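PDB 4MRU: SusD homolog from Bacteroides thetaiotaomicron, which probably binds mucin O-glycans as a SusD-family, TPR-like lipoprotein of the outer membrane. Local coordinates for residues V243-A249 and M316-Y322; D185-Y189 and D237-H242; Q32-A38 and P321-M325. All coordinates share one frame; numbering follows the deposited sequence. Where two conformers were deposited one is given.

Contact 1: V243-A249 and M316-Y322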
loop_
_atom_site.group_PDB
_atom_site.type_symbol
_atom_site.label_atom_id
_atom_site.label_comp_id
_atom_site.label_asym_id
_atom_site.label_seq_id
_atom_site.Cartn_x
_atom_site.Cartn_y
_atom_site.Cartn_z
ATOM N N VAL A 243 7.762 -14.090 -10.024
ATOM C CA VAL A 243 8.847 -13.679 -10.860
ATOM C C VAL A 243 10.018 -14.645 -10.694
ATOM O O VAL A 243 10.187 -15.209 -9.619
ATOM C CB VAL A 243 9.336 -12.271 -10.496
ATOM C CG1 VAL A 243 8.292 -11.227 -10.852
ATOM C CG2 VAL A 243 9.696 -12.197 -9.022
ATOM N N ALA A 244 10.792 -14.820 -11.766
ATOM C CA ALA A 244 11.997 -15.665 -11.747
ATOM C C ALA A 244 13.083 -15.013 -10.907
ATOM O O ALA A 244 13.841 -15.697 -10.244
ATOM C CB ALA A 244 12.487 -15.925 -13.168
ATOM N N GLU A 245 13.120 -13.671 -10.893
ATOM C CA GLU A 245 14.050 -12.938 -10.057
ATOM C C GLU A 245 13.387 -11.701 -9.490
ATOM O O GLU A 245 12.922 -10.839 -10.238
ATOM C CB GLU A 245 15.334 -12.536 -10.826
ATOM C CG GLU A 245 16.321 -11.919 -9.833
ATOM C CD GLU A 245 17.618 -11.350 -10.413
ATOM O OE1 GLU A 245 17.677 -11.113 -11.632
ATOM O OE2 GLU A 245 18.554 -11.117 -9.587
ATOM N N ASN A 246 13.314 -11.642 -8.159
ATOM C CA ASN A 246 12.777 -10.494 -7.463
ATOM C C ASN A 246 13.907 -9.514 -7.269
ATOM O O ASN A 246 14.799 -9.736 -6.440
ATOM C CB ASN A 246 12.160 -10.930 -6.134
ATOM C CG ASN A 246 11.494 -9.809 -5.397
ATOM O OD1 ASN A 246 12.023 -8.683 -5.305
ATOM N ND2 ASN A 246 10.308 -10.105 -4.825
ATOM N N ARG A 247 13.890 -8.439 -8.069
ATOM C CA ARG A 247 14.969 -7.483 -8.073
ATOM C C ARG A 247 14.870 -6.567 -6.854
ATOM O O ARG A 247 15.854 -5.969 -6.451
ATOM C CB ARG A 247 14.928 -6.641 -9.358
ATOM C CG ARG A 247 14.979 -7.450 -10.631
ATOM C CD ARG A 247 16.382 -7.882 -10.921
ATOM N NE ARG A 247 17.222 -6.750 -11.274
ATOM C CZ ARG A 247 18.530 -6.829 -11.457
ATOM N NH1 ARG A 247 19.152 -7.985 -11.299
ATOM N NH2 ARG A 247 19.231 -5.747 -11.782
ATOM N N SER A 248 13.685 -6.460 -6.259
ATOM C CA SER A 248 13.535 -5.636 -5.062
ATOM C C SER A 248 14.392 -6.180 -3.916
ATOM O O SER A 248 14.720 -5.454 -2.974
ATOM C CB SER A 248 12.064 -5.521 -4.592
ATOM O OG SER A 248 11.552 -6.677 -3.937
ATOM N N ALA A 249 14.725 -7.465 -3.967
ATOM C CA ALA A 249 15.609 -8.042 -2.959
ATOM C C ALA A 249 16.963 -7.357 -2.951
ATOM O O ALA A 249 17.615 -7.316 -1.903
ATOM C CB ALA A 249 15.768 -9.547 -3.167
HETATM N N MSE A 316 13.657 -11.853 3.066
HETATM C CA MSE A 316 13.231 -12.127 1.727
HETATM C C MSE A 316 14.334 -12.746 0.924
HETATM O O MSE A 316 15.526 -12.710 1.321
HETATM C CB MSE A 316 12.824 -10.805 1.074
HETATM C CG MSE A 316 14.026 -9.926 0.746
HETATM SE SE MSE A 316 13.311 -8.248 -0.026
HETATM C CE MSE A 316 12.271 -9.048 -1.474
ATOM N N THR A 317 13.954 -13.334 -0.209
ATOM C CA THR A 317 14.909 -13.944 -1.144
ATOM C C THR A 317 14.626 -13.415 -2.524
ATOM O O THR A 317 13.521 -12.907 -2.781
ATOM C CB THR A 317 14.823 -15.495 -1.190
ATOM O OG1 THR A 317 13.717 -15.907 -2.025
ATOM C CG2 THR A 317 14.689 -16.105 0.236
ATOM N N ALA A 318 15.584 -13.619 -3.415
ATOM C CA ALA A 318 15.459 -13.226 -4.810
ATOM C C ALA A 318 14.461 -14.046 -5.623
ATOM O O ALA A 318 14.308 -13.747 -6.791
ATOM C CB ALA A 318 16.837 -13.258 -5.486
ATOM N N SER A 319 13.798 -15.055 -5.030
ATOM C CA SER A 319 12.712 -15.788 -5.682
ATOM C C SER A 319 11.320 -15.433 -5.182
ATOM O O SER A 319 10.333 -15.963 -5.690
ATOM C CB SER A 319 12.860 -17.301 -5.467
ATOM O OG SER A 319 14.195 -17.725 -5.642
ATOM N N ASP A 320 11.212 -14.533 -4.193
ATOM C CA ASP A 320 9.928 -14.243 -3.603
ATOM C C ASP A 320 9.000 -13.517 -4.594
ATOM O O ASP A 320 9.479 -12.719 -5.406
ATOM C CB ASP A 320 10.093 -13.341 -2.409
ATOM C CG ASP A 320 10.815 -14.004 -1.248
ATOM O OD1 ASP A 320 11.071 -15.221 -1.274
ATOM O OD2 ASP A 320 11.103 -13.278 -0.278
ATOM N N PRO A 321 7.672 -13.750 -4.506
ATOM C CA PRO A 321 6.707 -13.021 -5.329
ATOM C C PRO A 321 6.430 -11.641 -4.751
ATOM O O PRO A 321 6.816 -11.384 -3.614
ATOM C CB PRO A 321 5.459 -13.886 -5.233
ATOM C CG PRO A 321 5.574 -14.505 -3.867
ATOM C CD PRO A 321 7.019 -14.794 -3.695
ATOM N N TYR A 322 5.817 -10.760 -5.539
ATOM C CA TYR A 322 5.311 -9.520 -5.036
ATOM C C TYR A 322 3.834 -9.714 -4.664
ATOM O O TYR A 322 3.039 -10.184 -5.511
ATOM C CB TYR A 322 5.457 -8.417 -6.068
ATOM C CG TYR A 322 6.852 -8.086 -6.475
ATOM C CD1 TYR A 322 7.605 -7.143 -5.774
ATOM C CD2 TYR A 322 7.430 -8.674 -7.585
ATOM C CE1 TYR A 322 8.903 -6.813 -6.169
ATOM C CE2 TYR A 322 8.742 -8.388 -7.958
ATOM C CZ TYR A 322 9.462 -7.423 -7.256
ATOM O OH TYR A 322 10.761 -7.114 -7.636
HETATM O O HOH W 1 8.033 -15.457 -7.235
HETATM O O HOH W 2 10.549 -17.681 -8.337
HETATM O O HOH W 3 11.666 -7.926 -9.866
HETATM O O HOH W 4 8.623 -9.528 -2.411
#

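Contact 2: D185-Y189 and D237-H242. With EDO (1,2-ethanediol), chain J.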
loop_
_atom_site.group_PDB
_atom_site.type_symbol
_atom_site.label_atom_id
_atom_site.label_comp_id
_atom_site.label_asym_id
_atom_site.label_seq_id
_atom_site.Cartn_x
_atom_site.Cartn_y
_atom_site.Cartn_z
ATOM N N ASP A 185 0.529 -14.574 -18.239
ATOM C CA ASP A 185 -0.004 -13.982 -17.014
ATOM C C ASP A 185 0.687 -14.636 -15.830
ATOM O O ASP A 185 0.521 -15.841 -15.599
ATOM C CB ASP A 185 -1.517 -14.203 -17.003
ATOM C CG ASP A 185 -2.152 -14.065 -15.595
ATOM O OD1 ASP A 185 -1.559 -13.417 -14.692
ATOM O OD2 ASP A 185 -3.245 -14.638 -15.409
ATOM N N ASP A 186 1.516 -13.891 -15.119
ATOM C CA ASP A 186 2.298 -14.508 -13.997
ATOM C C ASP A 186 1.748 -14.221 -12.628
ATOM O O ASP A 186 2.451 -14.321 -11.595
ATOM C CB ASP A 186 3.772 -14.086 -14.105
ATOM C CG ASP A 186 4.492 -14.821 -15.251
ATOM O OD1 ASP A 186 3.918 -15.759 -15.832
ATOM O OD2 ASP A 186 5.650 -14.481 -15.534
ATOM N N VAL A 187 0.469 -13.870 -12.604
ATOM C CA VAL A 187 -0.270 -13.660 -11.344
ATOM C C VAL A 187 -1.182 -14.861 -11.162
ATOM O O VAL A 187 -1.018 -15.621 -10.204
ATOM C CB VAL A 187 -1.056 -12.349 -11.348
ATOM C CG1 VAL A 187 -1.993 -12.241 -10.128
ATOM C CG2 VAL A 187 -0.078 -11.184 -11.334
ATOM N N TYR A 188 -2.104 -15.053 -12.108
ATOM C CA TYR A 188 -3.069 -16.168 -12.014
ATOM C C TYR A 188 -2.981 -17.193 -13.138
ATOM O O TYR A 188 -3.838 -18.091 -13.234
ATOM C CB TYR A 188 -4.488 -15.603 -11.927
ATOM C CG TYR A 188 -4.833 -14.982 -10.606
ATOM C CD1 TYR A 188 -4.658 -15.673 -9.404
ATOM C CD2 TYR A 188 -5.387 -13.721 -10.551
ATOM C CE1 TYR A 188 -5.013 -15.101 -8.198
ATOM C CE2 TYR A 188 -5.748 -13.153 -9.361
ATOM C CZ TYR A 188 -5.561 -13.842 -8.182
ATOM O OH TYR A 188 -5.973 -13.231 -7.022
ATOM N N TYR A 189 -1.936 -17.105 -13.965
ATOM C CA TYR A 189 -1.704 -18.071 -15.025
ATOM C C TYR A 189 -2.978 -18.375 -15.792
ATOM O O TYR A 189 -3.298 -19.515 -16.112
ATOM C CB TYR A 189 -1.074 -19.329 -14.419
ATOM C CG TYR A 189 0.253 -19.001 -13.725
ATOM C CD1 TYR A 189 1.422 -18.902 -14.453
ATOM C CD2 TYR A 189 0.310 -18.744 -12.344
ATOM C CE1 TYR A 189 2.634 -18.594 -13.831
ATOM C CE2 TYR A 189 1.489 -18.423 -11.724
ATOM C CZ TYR A 189 2.656 -18.356 -12.474
ATOM O OH TYR A 189 3.841 -18.044 -11.864
ATOM N N ASP A 237 -6.139 -18.105 -3.332
ATOM C CA ASP A 237 -6.571 -17.158 -4.333
ATOM C C ASP A 237 -5.877 -15.780 -4.219
ATOM O O ASP A 237 -6.267 -14.862 -4.901
ATOM C CB ASP A 237 -8.093 -17.011 -4.262
ATOM C CG ASP A 237 -8.810 -18.282 -4.708
ATOM O OD1 ASP A 237 -8.265 -18.940 -5.631
ATOM O OD2 ASP A 237 -9.897 -18.599 -4.178
ATOM N N ASN A 238 -4.900 -15.634 -3.335
ATOM C CA ASN A 238 -4.201 -14.366 -3.193
ATOM C C ASN A 238 -3.604 -13.980 -4.542
ATOM O O ASN A 238 -3.163 -14.861 -5.290
ATOM C CB ASN A 238 -3.065 -14.458 -2.153
ATOM C CG ASN A 238 -3.571 -14.670 -0.722
ATOM O OD1 ASN A 238 -4.738 -14.460 -0.418
ATOM N ND2 ASN A 238 -2.657 -15.042 0.167
ATOM N N ALA A 239 -3.549 -12.680 -4.812
ATOM C CA ALA A 239 -2.965 -12.129 -6.027
ATOM C C ALA A 239 -1.484 -11.841 -5.765
ATOM O O ALA A 239 -1.155 -10.924 -4.996
ATOM C CB ALA A 239 -3.666 -10.868 -6.419
ATOM N N LEU A 240 -0.625 -12.655 -6.373
ATOM C CA LEU A 240 0.803 -12.517 -6.250
ATOM C C LEU A 240 1.369 -12.420 -7.642
ATOM O O LEU A 240 0.983 -13.221 -8.525
ATOM C CB LEU A 240 1.407 -13.736 -5.593
ATOM C CG LEU A 240 1.475 -13.912 -4.085
ATOM C CD1 LEU A 240 0.165 -13.641 -3.419
ATOM C CD2 LEU A 240 1.954 -15.347 -3.854
ATOM N N PHE A 241 2.317 -11.504 -7.857
ATOM C CA PHE A 241 3.066 -11.459 -9.116
ATOM C C PHE A 241 4.315 -12.293 -8.908
ATOM O O PHE A 241 5.231 -11.919 -8.172
ATOM C CB PHE A 241 3.366 -10.017 -9.537
ATOM C CG PHE A 241 4.191 -9.884 -10.776
ATOM C CD1 PHE A 241 3.869 -10.588 -11.941
ATOM C CD2 PHE A 241 5.271 -9.002 -10.804
ATOM C CE1 PHE A 241 4.593 -10.427 -13.098
ATOM C CE2 PHE A 241 6.004 -8.841 -11.965
ATOM C CZ PHE A 241 5.677 -9.558 -13.102
ATOM N N HIS A 242 4.341 -13.450 -9.552
ATOM C CA HIS A 242 5.445 -14.357 -9.455
ATOM C C HIS A 242 6.520 -13.987 -10.453
ATOM O O HIS A 242 6.244 -13.640 -11.626
ATOM C CB HIS A 242 4.972 -15.796 -9.754
ATOM C CG HIS A 242 3.861 -16.256 -8.882
ATOM N ND1 HIS A 242 2.548 -15.971 -9.160
ATOM C CD2 HIS A 242 3.856 -16.951 -7.721
ATOM C CE1 HIS A 242 1.773 -16.499 -8.231
ATOM N NE2 HIS A 242 2.542 -17.078 -7.335
HETATM C C1 EDO J . 6.377 -17.032 -13.491
HETATM O O1 EDO J . 6.087 -18.311 -12.962
HETATM C C2 EDO J . 7.679 -16.550 -12.871
HETATM O O2 EDO J . 8.581 -17.640 -12.643
HETATM O O HOH W 5 7.105 -12.777 -13.936
HETATM O O HOH W 6 -1.434 -15.239 -7.501
#

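Contact 3: Q32-A38 and P321-M325. With EDO (1,2-ethanediol), chain F.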
loop_
_atom_site.group_PDB
_atom_site.type_symbol
_atom_site.label_atom_id
_atom_site.label_comp_id
_atom_site.label_asym_id
_atom_site.label_seq_id
_atom_site.Cartn_x
_atom_site.Cartn_y
_atom_site.Cartn_z
ATOM N N GLN A 32 2.034 -6.002 -15.180
ATOM C CA GLN A 32 2.027 -6.618 -13.847
ATOM C C GLN A 32 3.211 -6.142 -13.005
ATOM O O GLN A 32 3.102 -5.992 -11.781
ATOM C CB GLN A 32 2.020 -8.152 -13.960
ATOM C CG GLN A 32 0.744 -8.660 -14.599
ATOM C CD GLN A 32 0.646 -10.177 -14.773
ATOM O OE1 GLN A 32 1.636 -10.897 -14.925
ATOM N NE2 GLN A 32 -0.568 -10.649 -14.795
ATOM N N GLY A 33 4.325 -5.840 -13.673
ATOM C CA GLY A 33 5.502 -5.291 -13.022
ATOM C C GLY A 33 5.486 -3.823 -12.712
ATOM O O GLY A 33 6.480 -3.283 -12.249
ATOM N N LEU A 34 4.367 -3.165 -12.973
ATOM C CA LEU A 34 4.206 -1.731 -12.613
ATOM C C LEU A 34 3.218 -1.518 -11.484
ATOM O O LEU A 34 2.875 -0.368 -11.126
ATOM C CB LEU A 34 3.754 -0.991 -13.850
ATOM C CG LEU A 34 4.867 -0.760 -14.878
ATOM C CD1 LEU A 34 4.289 -0.367 -16.230
ATOM C CD2 LEU A 34 5.843 0.298 -14.388
ATOM N N VAL A 35 2.704 -2.604 -10.945
ATOM C CA VAL A 35 1.820 -2.577 -9.781
ATOM C C VAL A 35 2.725 -2.409 -8.570
ATOM O O VAL A 35 2.908 -1.284 -8.083
ATOM C CB VAL A 35 0.898 -3.823 -9.713
ATOM C CG1 VAL A 35 0.104 -3.845 -8.419
ATOM C CG2 VAL A 35 -0.040 -3.837 -10.903
ATOM N N ILE A 36 3.372 -3.487 -8.122
ATOM C CA ILE A 36 4.445 -3.309 -7.172
ATOM C C ILE A 36 5.647 -3.354 -8.080
ATOM O O ILE A 36 5.858 -4.365 -8.777
ATOM C CB ILE A 36 4.528 -4.403 -6.106
ATOM C CG1 ILE A 36 3.210 -4.572 -5.337
ATOM C CG2 ILE A 36 5.654 -4.081 -5.132
ATOM C CD1 ILE A 36 2.899 -3.512 -4.329
ATOM N N PRO A 37 6.374 -2.237 -8.197
ATOM C CA PRO A 37 7.403 -2.199 -9.261
ATOM C C PRO A 37 8.454 -3.326 -9.177
ATOM O O PRO A 37 9.115 -3.547 -8.157
ATOM C CB PRO A 37 8.057 -0.844 -9.082
ATOM C CG PRO A 37 7.480 -0.270 -7.850
ATOM C CD PRO A 37 6.271 -0.966 -7.457
ATOM N N ALA A 38 8.614 -3.986 -10.297
ATOM C CA ALA A 38 9.545 -5.081 -10.416
ATOM C C ALA A 38 10.924 -4.650 -10.920
ATOM O O ALA A 38 11.827 -5.489 -10.992
ATOM C CB ALA A 38 8.946 -6.124 -11.345
ATOM N N PRO A 321 7.672 -13.750 -4.506
ATOM C CA PRO A 321 6.707 -13.021 -5.329
ATOM C C PRO A 321 6.430 -11.641 -4.751
ATOM O O PRO A 321 6.816 -11.384 -3.614
ATOM C CB PRO A 321 5.459 -13.886 -5.233
ATOM C CG PRO A 321 5.574 -14.505 -3.867
ATOM C CD PRO A 321 7.019 -14.794 -3.695
ATOM N N TYR A 322 5.817 -10.760 -5.539
ATOM C CA TYR A 322 5.311 -9.520 -5.036
ATOM C C TYR A 322 3.834 -9.714 -4.664
ATOM O O TYR A 322 3.039 -10.184 -5.511
ATOM C CB TYR A 322 5.457 -8.417 -6.068
ATOM C CG TYR A 322 6.852 -8.086 -6.475
ATOM C CD1 TYR A 322 7.605 -7.143 -5.774
ATOM C CD2 TYR A 322 7.430 -8.674 -7.585
ATOM C CE1 TYR A 322 8.903 -6.813 -6.169
ATOM C CE2 TYR A 322 8.742 -8.388 -7.958
ATOM C CZ TYR A 322 9.462 -7.423 -7.256
ATOM O OH TYR A 322 10.761 -7.114 -7.636
ATOM N N VAL A 323 3.445 -9.334 -3.447
ATOM C CA VAL A 323 2.107 -9.653 -2.937
ATOM C C VAL A 323 1.202 -8.470 -3.167
ATOM O O VAL A 323 1.403 -7.404 -2.573
ATOM C CB VAL A 323 2.145 -10.056 -1.430
ATOM C CG1 VAL A 323 0.749 -10.355 -0.886
ATOM C CG2 VAL A 323 3.060 -11.267 -1.187
ATOM N N TRP A 324 0.202 -8.637 -4.045
ATOM C CA TRP A 324 -0.734 -7.545 -4.326
ATOM C C TRP A 324 -1.924 -7.462 -3.353
ATOM O O TRP A 324 -2.184 -6.428 -2.807
ATOM C CB TRP A 324 -1.318 -7.705 -5.693
ATOM C CG TRP A 324 -0.356 -7.550 -6.842
ATOM C CD1 TRP A 324 0.975 -7.392 -6.787
ATOM C CD2 TRP A 324 -0.711 -7.554 -8.210
ATOM N NE1 TRP A 324 1.498 -7.292 -8.065
ATOM C CE2 TRP A 324 0.459 -7.370 -8.953
ATOM C CE3 TRP A 324 -1.921 -7.680 -8.886
ATOM C CZ2 TRP A 324 0.459 -7.319 -10.363
ATOM C CZ3 TRP A 324 -1.945 -7.574 -10.259
ATOM C CH2 TRP A 324 -0.760 -7.410 -10.989
HETATM N N MSE A 325 -2.659 -8.549 -3.184
HETATM C CA MSE A 325 -3.873 -8.535 -2.381
HETATM C C MSE A 325 -4.079 -9.902 -1.816
HETATM O O MSE A 325 -4.010 -10.896 -2.523
HETATM C CB MSE A 325 -5.059 -8.124 -3.248
HETATM C CG MSE A 325 -6.321 -8.261 -2.391
HETATM SE SE MSE A 325 -7.213 -6.648 -1.751
HETATM C CE MSE A 325 -7.064 -5.654 -3.463
HETATM C C1 EDO F . -2.214 -3.417 -5.528
HETATM O O1 EDO F . -2.159 -2.059 -5.077
HETATM C C2 EDO F . -1.091 -4.063 -4.793
HETATM O O2 EDO F . -1.474 -3.948 -3.435
HETATM O O HOH W 7 3.976 -6.164 -9.206
HETATM O O HOH W 8 11.884 -4.233 -7.956
HETATM O O HOH W 3 11.666 -7.926 -9.866
#

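Contact 1: V243-A249 and M316-Y322
Asn246 gives two hydrogen bonds to the loop at 318-320. Its backbone N meets Ala318 O at 2.7 Å and is almost straight, at 175°. Its amide ND2 meets Asp320 O at 2.8 Å, with the acceptor lying in the amide plane. Both donors come from above the plane of the carbonyl they reach. The acceptors belong to a type I beta turn, Thr317 to Asp320, just ahead of strand 322-325 in this TPR-like SusD fold. The turn is also held by side chains. Thr317 OG1 accepts from Ser319 N, an ST turn. The Asp320 carboxylate takes Thr317 N on OD2 and Thr317 OG1 on OD1, both from above its plane.

The Asn246 side chain has CG anti to its own N (chi1 -176°), which carries the amide across the Tyr322 ring. ND2 stands 3.7 Å above the plane of the Tyr322 ring, toward its rim, and the two planes are 30° apart. ND2 also donates to a water that bridges to Pro321 O. On the other branch, OD1 accepts a weak capping bond from Ala249 N, in the turn that leads into helix 248-254. With an alanine here, Asp320 O would probably lose its amide donor and the turn its side-chain cap.

Two further waters join the backbone of Val243 to Ser319 O. The strongest polar partner of Arg247 is Glu40; its bridge to Glu245 is weak.

Packing completes the contact. The Val243 and Tyr322 side chains cross at about a right angle, with Val243 CG2 4.1 Å from Tyr322 CE2. Met316, a selenomethionine, is bent at its last torsion, with SE 3.7 Å from Ala249 CA and CE 3.9 Å from Ala249 CB.

Contact 2: D185-Y189 and D237-H242
His242 holds the Asp186 carbonyl twice. Its backbone N reaches Asp186 O at 2.9 Å, and its ring ND1 reaches Asp186 O at 2.9 Å as well. The two donors come from opposite faces of the carbonyl plane, and the oxygen lies close to the imidazole plane. Beside them, Val187 CA makes a CH...O contact with Leu240 O at 3.1 Å. At the other end, Tyr188 OH donates to Asp237 O at 2.7 Å. Val187 packs CG2 against Phe241 CD1 and CG1 against Ala239 CB. The Tyr189 ring lies obliquely against that of His242. A water accepts from Leu240 N and lies within reach of Val187 O and Asn238 O.

The 185-189 loop is shaped by Asp185. Its OD1 accepts on one face of the carboxylate, an Asx turn through Val187 N, extended to an Asx motif by Tyr188 N, and also accepts from Gln32 NE2. Trp195 donates to its OD2 and meets the Tyr188 ring edge-to-face. Asp186 turns its carboxylate to Arg29 in a salt bridge.

ND1 of His242 is the donor, so it carries a proton, and this bond together with that from the backbone N probably fixes the ring's rotation.

Contact 3: Q32-A38 and P321-M325
Val35 lies over the face of the Trp324 indole. Its CG1 sits 3.7 Å from the centroid of the Trp324 five-membered ring, 13° off the normal, a CH-pi contact. CG2 covers the six-membered part, 3.6 Å from Trp324 CZ2. The torsion explains this split: with CG1 anti to the backbone N (chi1 174°) and CG2 anti to the carbonyl carbon, each methyl takes one ring of the indole.

Trp324 turns CD1 back to the side of its own CA (chi2 6°). The six-membered ring therefore points away from its own backbone, toward Gln32. Gln32 O meets the ring edge at CZ2, 3.3 Å away, near the indole plane. The indole nitrogen is satisfied by water: NE1 donates at 3.0 Å to a water that in turn donates to Gln32 O and Ile36 O. One water thus ties the indole to two buried carbonyls.

Ile36 serves both aromatic residues. The Ile36 and Trp324 side chains slide past each other in opposite directions, Ile36 CG1 coming 3.9 Å from Trp324 CD1. Ile36 CG2 touches Tyr322 CD1 at 3.7 Å. Ile36 O lies over one face of the Tyr322 ring, and Ala38 CB approaches Tyr322 CE2. Two waters link the Tyr322 hydroxyl to Pro37 O and Ala38 O.

A 1,2-ethanediol, probably from the crystallisation liquor, donates its O2 to Trp324 O and is also bound by Arg205 and Asn426.

The contact is buried. Trp324 and Met325 both face Ala239 in a classic beta bulge of the two-stranded sheet. Helix 104-125 backs the loop, where Thr116 touches Val35 and Arg120 touches Ile36, and its Leu113 reaches Trp324. Helix 192-209 packs against Gln32 and Met325.

In the fold
The three contacts meet at the small antiparallel sheet of strands 239-241 and 322-325. Centres of contacts 2 and 3 are about 9 Å apart, those of 1 and 3 about 10 Å, and those of 1 and 2 about 14 Å. Two probable backbone hydrogen bonds join the strands: Phe241 N to Tyr322 O and Ala239 O to Trp324 N, both 2.8 Å. Contacts 1 and 3 share Pro321 and Tyr322, and a water on the Tyr322 hydroxyl belongs to both. Along the chain, contact 2 closes before contact 1 opens and is nested inside the loop closed by contact 3. All three lie away from the magnesium site at Asn373.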